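Local structure of galactose-binding-like protein (Bacteroides thetaiotaomicron, 7M1B) at residues G124-H129 with F166-F171; Y247-S252 with G367-Q372; K290-W295 with F357-T362. The protein is a SusE-like protein of uncertain function that probably binds galactose-type sugars and may take part in glycan breakdown. All coordinates share one frame; numbering follows the deposited sequence.

Interaction 1 (124-129 with 166-171) lies in a different part of the chain from the other two, on the opposite side of its centre: its centre is about 38 Å from that of interaction 2 and about 27 Å from that of interaction 3, and the nearest atoms are about 23 and 15 Å away. Interactions 2 (247-252 with 367-372) and 3 (290-295 with 357-362) have centres about 12 Å apart and reach the same sheet, through the consecutive strands 370-380 and 352-362. They touch where Leu-368 O lies 3.4 Å from Thr-362 CG2 and Val-369 CG2 lies 4.2 Å from Ile-359 CG1. Along the chain, interaction 3 is nested within the loop that interaction 2 closes.

Interaction 1 of 3, residues G124-H129 with F166-F171; sequences GGIYIH and FTLRGF
Ile-126 pairs with Leu-168, and Ile-128 with Phe-166, where strands 125-129 and 166-168 run antiparallel, 155° between their directions. Each of these pairs makes two backbone hydrogen bonds; the straightest joins Ile-128 N to Phe-166 O at 2.8 Å, with 176° at the hydrogen. Past the ladder, Phe-171 N gives a fifth bond to Gly-124 O (2.7 Å). Close CA-H...O contacts add to these, the shortest from Gly-125 CA to Leu-168 O at 3.0 Å; a side chain on Gly-125 would clash with that oxygen. Apolar packing gathers on the face of Ile-126, Ile-128, Phe-166 and Leu-168. Phe-166 CG stands between its backbone N and carbonyl carbon (chi1 59°), and the ring receives Ile-128 CB over one face, 4.0 Å from the centroid in a CH-pi contact. Ile-128 CD1 also meets Leu-168 CD1 at 3.9 Å. On the opposite face of the sheet, that of Tyr-127 and Thr-167, Thr-167 CG2 reaches the edge of the Tyr-127 ring at CD1 (3.6 Å). Val-142 and Phe-140 of strand 138-144, with Phe-178 and Val-180 of strand 176-183, cover the apolar face, an arrangement typical of two antiparallel sheets packed as a beta sandwich.

Interaction 2 of 3, residues Y247-S252 with G367-Q372; sequences YDFNPS and GLVVMQ
Gly-367 CA sits over the centre of the Phe-249 ring, 3.6 Å from the centroid and 14° off the normal, and this CH-pi contact is the tight part of the interface. Phe-249 CG stands between its own backbone N and carbonyl carbon (chi1 59°), which starts the ring off on the side of Gly-367. Gly-367 O, over the same ring, accepts a hydrogen bond from Phe-249 N at 2.8 Å. A side chain on Gly-367 would run into Phe-249 O, which is already in CA-H...O contact with Gly-367 CA at 3.2 Å. Val-369 CG2 comes up at the ring edge, and Phe-254 meets the ring edge-to-face. An inner water, in plane at the ring edge, bridges Tyr-247 O (2.8 Å) and Val-369 N (3.0 Å).

Toward solvent the fit is looser. Leu-368 CD1 packs on Tyr-247 C at 3.6 Å and lies near Asp-248 OD1. One water accepts from Gly-367 N (2.9 Å) and gives Phe-249 O only a weak bond; another binds Asp-248 OD1 and Gly-367 O weakly. With one direct hydrogen bond between the segments, the chemistry implies a join resting largely on a CH-pi contact between ring and backbone, its remaining backbone polarity met partly by water.

Interaction 3 of 3, residues K290-W295 with F357-T362; sequences KEWEVW and FKILST
Glu-293 and Lys-358 exchange two backbone hydrogen bonds where strands 292-295 and 357-362 run antiparallel (168°), the shorter from Lys-358 N to Glu-293 O at 2.8 Å. At the other end Lys-290 and Glu-291 both face Ser-361 in a classic beta bulge: Lys-290 N binds Ser-361 O (2.9 Å), and Glu-291 N bonds to Ser-361 OG (3.0 Å) and only weakly to Ser-361 O. Glu-291 O accepts from both Leu-360 N and Ser-361 N. Aromatic packing fills the buried face. Trp-292 CG stands between its backbone N and carbonyl carbon (chi1 69°), and its five-membered ring lies nearly parallel (15°) to Phe-357 but slid apart, centroids 4.7 Å from each other. Val-294 CG2 lies over a face of Phe-357, 4.1 Å from its centroid. An alanine in place of Phe-357 would probably open a gap beside Trp-292 and leave Val-294 CG2 without its ring partner. The other face is polar. Glu-293 OE1, in the indole plane, accepts from Trp-295 NE1 (2.8 Å) on its anti side, and meets Lys-358 NZ, 4.6 Å from OE1, through a water. With Phe-258, Phe-260 and Phe-271 of strand 256-274 against the apolar face, the arrangement is typical of the galactose-binding-domain-like beta sandwich, consistent with the protein's name and family.

Interaction 1 of 3, residues G124-H129 with F166-F171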
loop_
_atom_site.group_PDB
_atom_site.type_symbol
_atom_site.label_atom_id
_atom_site.label_comp_id
_atom_site.label_asym_id
_atom_site.label_seq_id
_atom_site.Cartn_x
_atom_site.Cartn_y
_atom_site.Cartn_z
ATOM N N GLY A 124 -1.320 8.033 12.447
ATOM C CA GLY A 124 -0.423 8.610 13.449
ATOM C C GLY A 124 -0.150 10.101 13.183
ATOM O O GLY A 124 0.757 10.705 13.758
ATOM N N GLY A 125 -0.998 10.763 12.399
ATOM C CA GLY A 125 -0.794 12.202 12.197
ATOM C C GLY A 125 -1.754 12.803 11.191
ATOM O O GLY A 125 -2.947 12.495 11.146
ATOM N N ILE A 126 -1.208 13.786 10.441
ATOM C CA ILE A 126 -2.033 14.510 9.498
ATOM C C ILE A 126 -1.324 14.542 8.145
ATOM O O ILE A 126 -0.089 14.412 8.058
ATOM C CB ILE A 126 -2.354 15.927 10.017
ATOM C CG1 ILE A 126 -1.052 16.657 10.362
ATOM C CG2 ILE A 126 -3.327 15.855 11.189
ATOM C CD1 ILE A 126 -1.255 18.184 10.578
ATOM N N TYR A 127 -2.152 14.676 7.121
ATOM C CA TYR A 127 -1.686 14.862 5.759
ATOM C C TYR A 127 -2.091 16.263 5.315
ATOM O O TYR A 127 -3.275 16.589 5.355
ATOM C CB TYR A 127 -2.255 13.776 4.843
ATOM C CG TYR A 127 -1.968 13.931 3.378
ATOM C CD1 TYR A 127 -0.664 13.815 2.901
ATOM C CD2 TYR A 127 -2.994 14.212 2.476
ATOM C CE1 TYR A 127 -0.389 13.948 1.555
ATOM C CE2 TYR A 127 -2.717 14.371 1.121
ATOM C CZ TYR A 127 -1.411 14.230 0.663
ATOM O OH TYR A 127 -1.058 14.431 -0.660
ATOM N N ILE A 128 -1.113 17.047 4.878
ATOM C CA ILE A 128 -1.361 18.439 4.469
ATOM C C ILE A 128 -1.201 18.551 2.963
ATOM O O ILE A 128 -0.176 18.113 2.442
ATOM C CB ILE A 128 -0.390 19.379 5.191
ATOM C CG1 ILE A 128 -0.672 19.378 6.693
ATOM C CG2 ILE A 128 -0.535 20.792 4.627
ATOM C CD1 ILE A 128 0.392 20.032 7.533
ATOM N N HIS A 129 -2.211 19.083 2.267
ATOM C CA HIS A 129 -2.117 19.240 0.822
ATOM C C HIS A 129 -2.619 20.618 0.400
ATOM O O HIS A 129 -3.552 21.171 0.979
ATOM C CB HIS A 129 -2.732 18.086 0.016
ATOM C CG HIS A 129 -4.101 17.674 0.420
ATOM N ND1 HIS A 129 -5.182 17.738 -0.446
ATOM C CD2 HIS A 129 -4.560 17.158 1.584
ATOM C CE1 HIS A 129 -6.259 17.267 0.176
ATOM N NE2 HIS A 129 -5.897 16.922 1.429
ATOM N N PHE A 166 2.261 16.431 2.159
ATOM C CA PHE A 166 3.289 15.929 3.074
ATOM C C PHE A 166 2.624 15.536 4.379
ATOM O O PHE A 166 1.504 15.987 4.612
ATOM C CB PHE A 166 4.420 16.937 3.328
ATOM C CG PHE A 166 3.983 18.271 3.916
ATOM C CD1 PHE A 166 3.387 19.250 3.119
ATOM C CD2 PHE A 166 4.149 18.530 5.275
ATOM C CE1 PHE A 166 2.981 20.459 3.686
ATOM C CE2 PHE A 166 3.707 19.717 5.842
ATOM C CZ PHE A 166 3.150 20.697 5.037
ATOM N N THR A 167 3.319 14.766 5.231
ATOM C CA THR A 167 2.669 14.249 6.430
ATOM C C THR A 167 3.507 14.606 7.648
ATOM O O THR A 167 4.737 14.752 7.573
ATOM C CB THR A 167 2.442 12.736 6.408
ATOM O OG1 THR A 167 3.705 12.085 6.569
ATOM C CG2 THR A 167 1.783 12.292 5.128
ATOM N N LEU A 168 2.817 14.720 8.775
ATOM C CA LEU A 168 3.472 14.697 10.072
ATOM C C LEU A 168 2.916 13.488 10.801
ATOM O O LEU A 168 1.696 13.341 10.869
ATOM C CB LEU A 168 2.982 15.870 10.910
ATOM C CG LEU A 168 3.674 17.200 10.754
ATOM C CD1 LEU A 168 2.970 18.005 9.666
ATOM C CD2 LEU A 168 3.590 17.912 12.097
ATOM N N ARG A 169 3.792 12.736 11.470
ATOM C CA ARG A 169 3.365 11.542 12.182
ATOM C C ARG A 169 3.883 11.642 13.614
ATOM O O ARG A 169 4.436 12.674 14.009
ATOM C CB ARG A 169 3.827 10.281 11.426
ATOM C CG ARG A 169 3.153 10.117 10.066
ATOM C CD ARG A 169 3.109 8.662 9.686
ATOM N NE ARG A 169 3.161 8.621 8.234
ATOM C CZ ARG A 169 2.160 8.335 7.439
ATOM N NH1 ARG A 169 0.997 7.931 7.922
ATOM N NH2 ARG A 169 2.402 8.314 6.137
ATOM N N GLY A 170 3.652 10.589 14.405
ATOM C CA GLY A 170 4.072 10.553 15.798
ATOM C C GLY A 170 2.957 10.926 16.773
ATOM O O GLY A 170 3.247 11.177 17.938
ATOM N N PHE A 171 1.695 10.936 16.328
ATOM C CA PHE A 171 0.625 11.410 17.177
ATOM C C PHE A 171 -0.340 10.275 17.543
ATOM O O PHE A 171 -0.681 9.403 16.753
ATOM C CB PHE A 171 -0.202 12.491 16.488
ATOM C CG PHE A 171 0.582 13.759 16.309
ATOM C CD1 PHE A 171 0.632 14.693 17.340
ATOM C CD2 PHE A 171 1.375 13.942 15.187
ATOM C CE1 PHE A 171 1.389 15.845 17.224
ATOM C CE2 PHE A 171 2.126 15.106 15.055
ATOM C CZ PHE A 171 2.146 16.038 16.082
#

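Interaction 2 of 3, residues Y247-S252 with G367-Q372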
loop_
_atom_site.group_PDB
_atom_site.type_symbol
_atom_site.label_atom_id
_atom_site.label_comp_id
_atom_site.label_asym_id
_atom_site.label_seq_id
_atom_site.Cartn_x
_atom_site.Cartn_y
_atom_site.Cartn_z
ATOM N N TYR A 247 -1.109 -20.470 -12.649
ATOM C CA TYR A 247 -0.650 -21.343 -13.725
ATOM C C TYR A 247 0.652 -20.838 -14.308
ATOM O O TYR A 247 0.859 -19.671 -14.292
ATOM C CB TYR A 247 -1.754 -21.459 -14.779
ATOM C CG TYR A 247 -3.072 -21.989 -14.251
ATOM C CD1 TYR A 247 -3.304 -23.359 -14.214
ATOM C CD2 TYR A 247 -3.996 -21.151 -13.582
ATOM C CE1 TYR A 247 -4.487 -23.881 -13.694
ATOM C CE2 TYR A 247 -5.187 -21.639 -13.058
ATOM C CZ TYR A 247 -5.378 -23.016 -13.033
ATOM O OH TYR A 247 -6.530 -23.468 -12.481
ATOM N N ASP A 248 1.409 -21.733 -14.961
ATOM C CA ASP A 248 2.630 -21.337 -15.609
ATOM C C ASP A 248 2.345 -20.411 -16.777
ATOM O O ASP A 248 1.466 -20.672 -17.626
ATOM C CB ASP A 248 3.271 -22.596 -16.158
ATOM C CG ASP A 248 3.962 -23.467 -15.162
ATOM O OD1 ASP A 248 4.389 -22.998 -14.100
ATOM O OD2 ASP A 248 4.285 -24.555 -15.591
ATOM N N PHE A 249 3.261 -19.465 -16.933
ATOM C CA PHE A 249 3.230 -18.601 -18.102
ATOM C C PHE A 249 4.665 -18.277 -18.468
ATOM O O PHE A 249 5.570 -18.474 -17.659
ATOM C CB PHE A 249 2.362 -17.350 -17.891
ATOM C CG PHE A 249 2.792 -16.460 -16.744
ATOM C CD1 PHE A 249 3.717 -15.434 -16.960
ATOM C CD2 PHE A 249 2.217 -16.558 -15.484
ATOM C CE1 PHE A 249 4.149 -14.619 -15.925
ATOM C CE2 PHE A 249 2.672 -15.768 -14.439
ATOM C CZ PHE A 249 3.596 -14.750 -14.673
ATOM N N ASN A 250 4.841 -17.652 -19.628
ATOM C CA ASN A 250 6.186 -17.316 -20.067
ATOM C C ASN A 250 6.568 -15.969 -19.442
ATOM O O ASN A 250 5.769 -15.062 -19.541
ATOM C CB ASN A 250 6.270 -17.324 -21.599
ATOM C CG ASN A 250 7.672 -16.994 -22.054
ATOM O OD1 ASN A 250 8.133 -15.878 -21.816
ATOM N ND2 ASN A 250 8.329 -17.945 -22.722
ATOM N N PRO A 251 7.734 -15.808 -18.752
ATOM C CA PRO A 251 8.088 -14.552 -18.042
ATOM C C PRO A 251 8.159 -13.330 -18.950
ATOM O O PRO A 251 8.122 -12.216 -18.455
ATOM C CB PRO A 251 9.500 -14.811 -17.536
ATOM C CG PRO A 251 9.433 -16.285 -17.234
ATOM C CD PRO A 251 8.737 -16.862 -18.487
ATOM N N SER A 252 8.190 -13.552 -20.280
ATOM C CA SER A 252 8.100 -12.447 -21.252
ATOM C C SER A 252 6.790 -11.668 -21.075
ATOM O O SER A 252 6.697 -10.485 -21.412
ATOM C CB SER A 252 8.089 -12.952 -22.705
ATOM O OG SER A 252 9.221 -13.801 -22.954
ATOM N N GLY A 367 7.640 -17.750 -14.621
ATOM C CA GLY A 367 6.314 -17.189 -14.817
ATOM C C GLY A 367 5.342 -18.039 -13.996
ATOM O O GLY A 367 4.622 -18.818 -14.560
ATOM N N LEU A 368 5.270 -17.695 -12.687
ATOM C CA LEU A 368 4.321 -18.449 -11.829
ATOM C C LEU A 368 4.110 -17.600 -10.577
ATOM O O LEU A 368 5.077 -17.104 -10.006
ATOM C CB LEU A 368 4.885 -19.807 -11.437
ATOM C CG LEU A 368 3.948 -20.635 -10.537
ATOM C CD1 LEU A 368 2.672 -21.011 -11.286
ATOM C CD2 LEU A 368 4.637 -21.872 -9.970
ATOM N N VAL A 369 2.853 -17.426 -10.151
ATOM C CA VAL A 369 2.561 -16.683 -8.927
ATOM C C VAL A 369 1.919 -17.653 -7.945
ATOM O O VAL A 369 0.859 -18.129 -8.280
ATOM C CB VAL A 369 1.633 -15.496 -9.295
ATOM C CG1 VAL A 369 1.260 -14.732 -8.017
ATOM C CG2 VAL A 369 2.399 -14.513 -10.219
ATOM N N VAL A 370 2.461 -17.697 -6.705
ATOM C CA VAL A 370 1.865 -18.587 -5.700
ATOM C C VAL A 370 2.128 -17.848 -4.380
ATOM O O VAL A 370 3.256 -17.391 -4.151
ATOM C CB VAL A 370 2.545 -19.964 -5.597
ATOM C CG1 VAL A 370 1.825 -20.812 -4.528
ATOM C CG2 VAL A 370 2.431 -20.717 -6.920
ATOM N N MET A 371 1.086 -17.617 -3.590
ATOM C CA MET A 371 1.295 -16.962 -2.272
ATOM C C MET A 371 0.485 -17.649 -1.194
ATOM O O MET A 371 -0.374 -18.430 -1.498
ATOM C CB MET A 371 0.897 -15.498 -2.390
ATOM C CG MET A 371 2.025 -14.690 -3.163
ATOM S SD MET A 371 3.859 -14.766 -2.602
ATOM C CE MET A 371 3.701 -13.642 -1.216
ATOM N N GLN A 372 0.707 -17.264 0.096
ATOM C CA GLN A 372 0.038 -18.024 1.175
ATOM C C GLN A 372 -1.045 -17.149 1.813
ATOM O O GLN A 372 -2.089 -17.661 2.235
ATOM C CB GLN A 372 1.049 -18.387 2.298
ATOM C CG GLN A 372 0.509 -19.262 3.410
ATOM C CD GLN A 372 1.645 -19.463 4.387
ATOM O OE1 GLN A 372 1.892 -18.624 5.288
ATOM N NE2 GLN A 372 2.331 -20.591 4.281
HETATM O O HOH W 1 0.826 -17.770 -12.271
HETATM O O HOH W 2 6.873 -21.046 -15.260
HETATM O O HOH W 3 8.508 -19.848 -16.361
#

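Interaction 3 of 3, residues K290-W295 with F357-T362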
loop_
_atom_site.group_PDB
_atom_site.type_symbol
_atom_site.label_atom_id
_atom_site.label_comp_id
_atom_site.label_asym_id
_atom_site.label_seq_id
_atom_site.Cartn_x
_atom_site.Cartn_y
_atom_site.Cartn_z
ATOM N N LYS A 290 8.480 -11.157 -6.127
ATOM C CA LYS A 290 9.673 -10.387 -5.734
ATOM C C LYS A 290 9.362 -8.892 -5.736
ATOM O O LYS A 290 9.356 -8.304 -4.645
ATOM C CB LYS A 290 10.889 -10.750 -6.581
ATOM C CG LYS A 290 12.149 -9.860 -6.337
ATOM C CD LYS A 290 13.342 -10.356 -7.145
ATOM C CE LYS A 290 14.534 -9.382 -7.088
ATOM N NZ LYS A 290 15.545 -9.690 -8.106
ATOM N N GLU A 291 9.087 -8.292 -6.893
ATOM C CA GLU A 291 8.625 -6.917 -6.934
ATOM C C GLU A 291 7.224 -6.841 -7.515
ATOM O O GLU A 291 6.865 -7.526 -8.477
ATOM C CB GLU A 291 9.552 -6.042 -7.775
ATOM C CG GLU A 291 10.894 -5.834 -7.101
ATOM C CD GLU A 291 11.697 -4.747 -7.828
ATOM O OE1 GLU A 291 11.215 -3.572 -7.922
ATOM O OE2 GLU A 291 12.799 -5.043 -8.293
ATOM N N TRP A 292 6.429 -5.938 -6.950
ATOM C CA TRP A 292 5.095 -5.712 -7.483
ATOM C C TRP A 292 4.624 -4.312 -7.064
ATOM O O TRP A 292 5.223 -3.638 -6.208
ATOM C CB TRP A 292 4.140 -6.804 -6.935
ATOM C CG TRP A 292 3.821 -6.739 -5.452
ATOM C CD1 TRP A 292 2.705 -6.201 -4.839
ATOM C CD2 TRP A 292 4.595 -7.376 -4.405
ATOM N NE1 TRP A 292 2.816 -6.369 -3.477
ATOM C CE2 TRP A 292 3.930 -7.129 -3.167
ATOM C CE3 TRP A 292 5.808 -8.093 -4.380
ATOM C CZ2 TRP A 292 4.424 -7.592 -1.936
ATOM C CZ3 TRP A 292 6.305 -8.535 -3.159
ATOM C CH2 TRP A 292 5.601 -8.319 -1.946
ATOM N N GLU A 293 3.496 -3.916 -7.635
ATOM C CA GLU A 293 2.760 -2.758 -7.228
ATOM C C GLU A 293 1.390 -3.172 -6.727
ATOM O O GLU A 293 0.806 -4.102 -7.251
ATOM C CB GLU A 293 2.586 -1.765 -8.357
ATOM C CG GLU A 293 3.956 -1.366 -8.948
ATOM C CD GLU A 293 3.858 -0.607 -10.251
ATOM O OE1 GLU A 293 2.754 -0.652 -10.916
ATOM O OE2 GLU A 293 4.934 -0.095 -10.678
ATOM N N VAL A 294 0.885 -2.400 -5.761
ATOM C CA VAL A 294 -0.502 -2.564 -5.330
ATOM C C VAL A 294 -1.306 -1.377 -5.843
ATOM O O VAL A 294 -0.849 -0.240 -5.663
ATOM C CB VAL A 294 -0.598 -2.624 -3.792
ATOM C CG1 VAL A 294 -2.076 -2.872 -3.436
ATOM C CG2 VAL A 294 0.248 -3.808 -3.264
ATOM N N TRP A 295 -2.407 -1.651 -6.566
ATOM C CA TRP A 295 -3.270 -0.621 -7.115
ATOM C C TRP A 295 -4.643 -0.761 -6.499
ATOM O O TRP A 295 -5.034 -1.855 -6.014
ATOM C CB TRP A 295 -3.370 -0.856 -8.644
ATOM C CG TRP A 295 -2.100 -0.482 -9.383
ATOM C CD1 TRP A 295 -0.869 -1.110 -9.339
ATOM C CD2 TRP A 295 -1.930 0.670 -10.253
ATOM N NE1 TRP A 295 0.022 -0.467 -10.156
ATOM C CE2 TRP A 295 -0.611 0.595 -10.762
ATOM C CE3 TRP A 295 -2.794 1.635 -10.792
ATOM C CZ2 TRP A 295 -0.080 1.576 -11.637
ATOM C CZ3 TRP A 295 -2.283 2.602 -11.648
ATOM C CH2 TRP A 295 -0.954 2.550 -12.097
ATOM N N PHE A 357 -2.859 -6.655 -7.423
ATOM C CA PHE A 357 -1.419 -6.837 -7.344
ATOM C C PHE A 357 -0.899 -6.999 -8.761
ATOM O O PHE A 357 -1.307 -7.874 -9.489
ATOM C CB PHE A 357 -1.095 -8.097 -6.523
ATOM C CG PHE A 357 -1.045 -7.852 -5.039
ATOM C CD1 PHE A 357 -2.119 -7.252 -4.407
ATOM C CD2 PHE A 357 -0.029 -8.372 -4.259
ATOM C CE1 PHE A 357 -2.077 -6.998 -3.028
ATOM C CE2 PHE A 357 0.054 -8.101 -2.888
ATOM C CZ PHE A 357 -1.007 -7.454 -2.280
ATOM N N LYS A 358 -0.086 -5.987 -9.184
ATOM C CA LYS A 358 0.569 -6.038 -10.473
ATOM C C LYS A 358 1.965 -6.587 -10.238
ATOM O O LYS A 358 2.837 -5.906 -9.655
ATOM C CB LYS A 358 0.627 -4.620 -11.067
ATOM C CG LYS A 358 1.214 -4.579 -12.483
ATOM C CD LYS A 358 1.266 -3.095 -13.017
ATOM C CE LYS A 358 1.394 -2.996 -14.631
ATOM N NZ LYS A 358 1.251 -1.539 -15.124
ATOM N N ILE A 359 2.163 -7.840 -10.660
ATOM C CA ILE A 359 3.398 -8.540 -10.332
ATOM C C ILE A 359 4.410 -8.192 -11.429
ATOM O O ILE A 359 4.151 -8.496 -12.605
ATOM C CB ILE A 359 3.172 -10.064 -10.225
ATOM C CG1 ILE A 359 2.023 -10.449 -9.273
ATOM C CG2 ILE A 359 4.503 -10.755 -9.849
ATOM C CD1 ILE A 359 2.231 -9.912 -7.889
ATOM N N LEU A 360 5.569 -7.664 -11.030
ATOM C CA LEU A 360 6.622 -7.298 -11.979
ATOM C C LEU A 360 7.635 -8.444 -12.129
ATOM O O LEU A 360 8.171 -8.700 -13.224
ATOM C CB LEU A 360 7.307 -6.026 -11.459
ATOM C CG LEU A 360 6.416 -4.814 -11.121
ATOM C CD1 LEU A 360 7.272 -3.627 -10.701
ATOM C CD2 LEU A 360 5.555 -4.416 -12.287
ATOM N N SER A 361 7.908 -9.155 -11.020
ATOM C CA SER A 361 8.994 -10.148 -10.999
ATOM C C SER A 361 8.690 -11.232 -9.945
ATOM O O SER A 361 8.047 -10.869 -8.935
ATOM C CB SER A 361 10.373 -9.446 -10.839
ATOM O OG SER A 361 10.436 -8.867 -9.526
ATOM N N THR A 362 9.397 -12.371 -10.065
ATOM C CA THR A 362 9.359 -13.404 -9.038
ATOM C C THR A 362 10.780 -13.710 -8.563
ATOM O O THR A 362 11.751 -13.334 -9.262
ATOM C CB THR A 362 8.704 -14.676 -9.574
ATOM O OG1 THR A 362 9.459 -15.018 -10.752
ATOM C CG2 THR A 362 7.239 -14.473 -9.934
HETATM O O HOH W 4 12.780 -7.604 -9.450
HETATM O O HOH W 5 3.008 -0.085 -13.533
#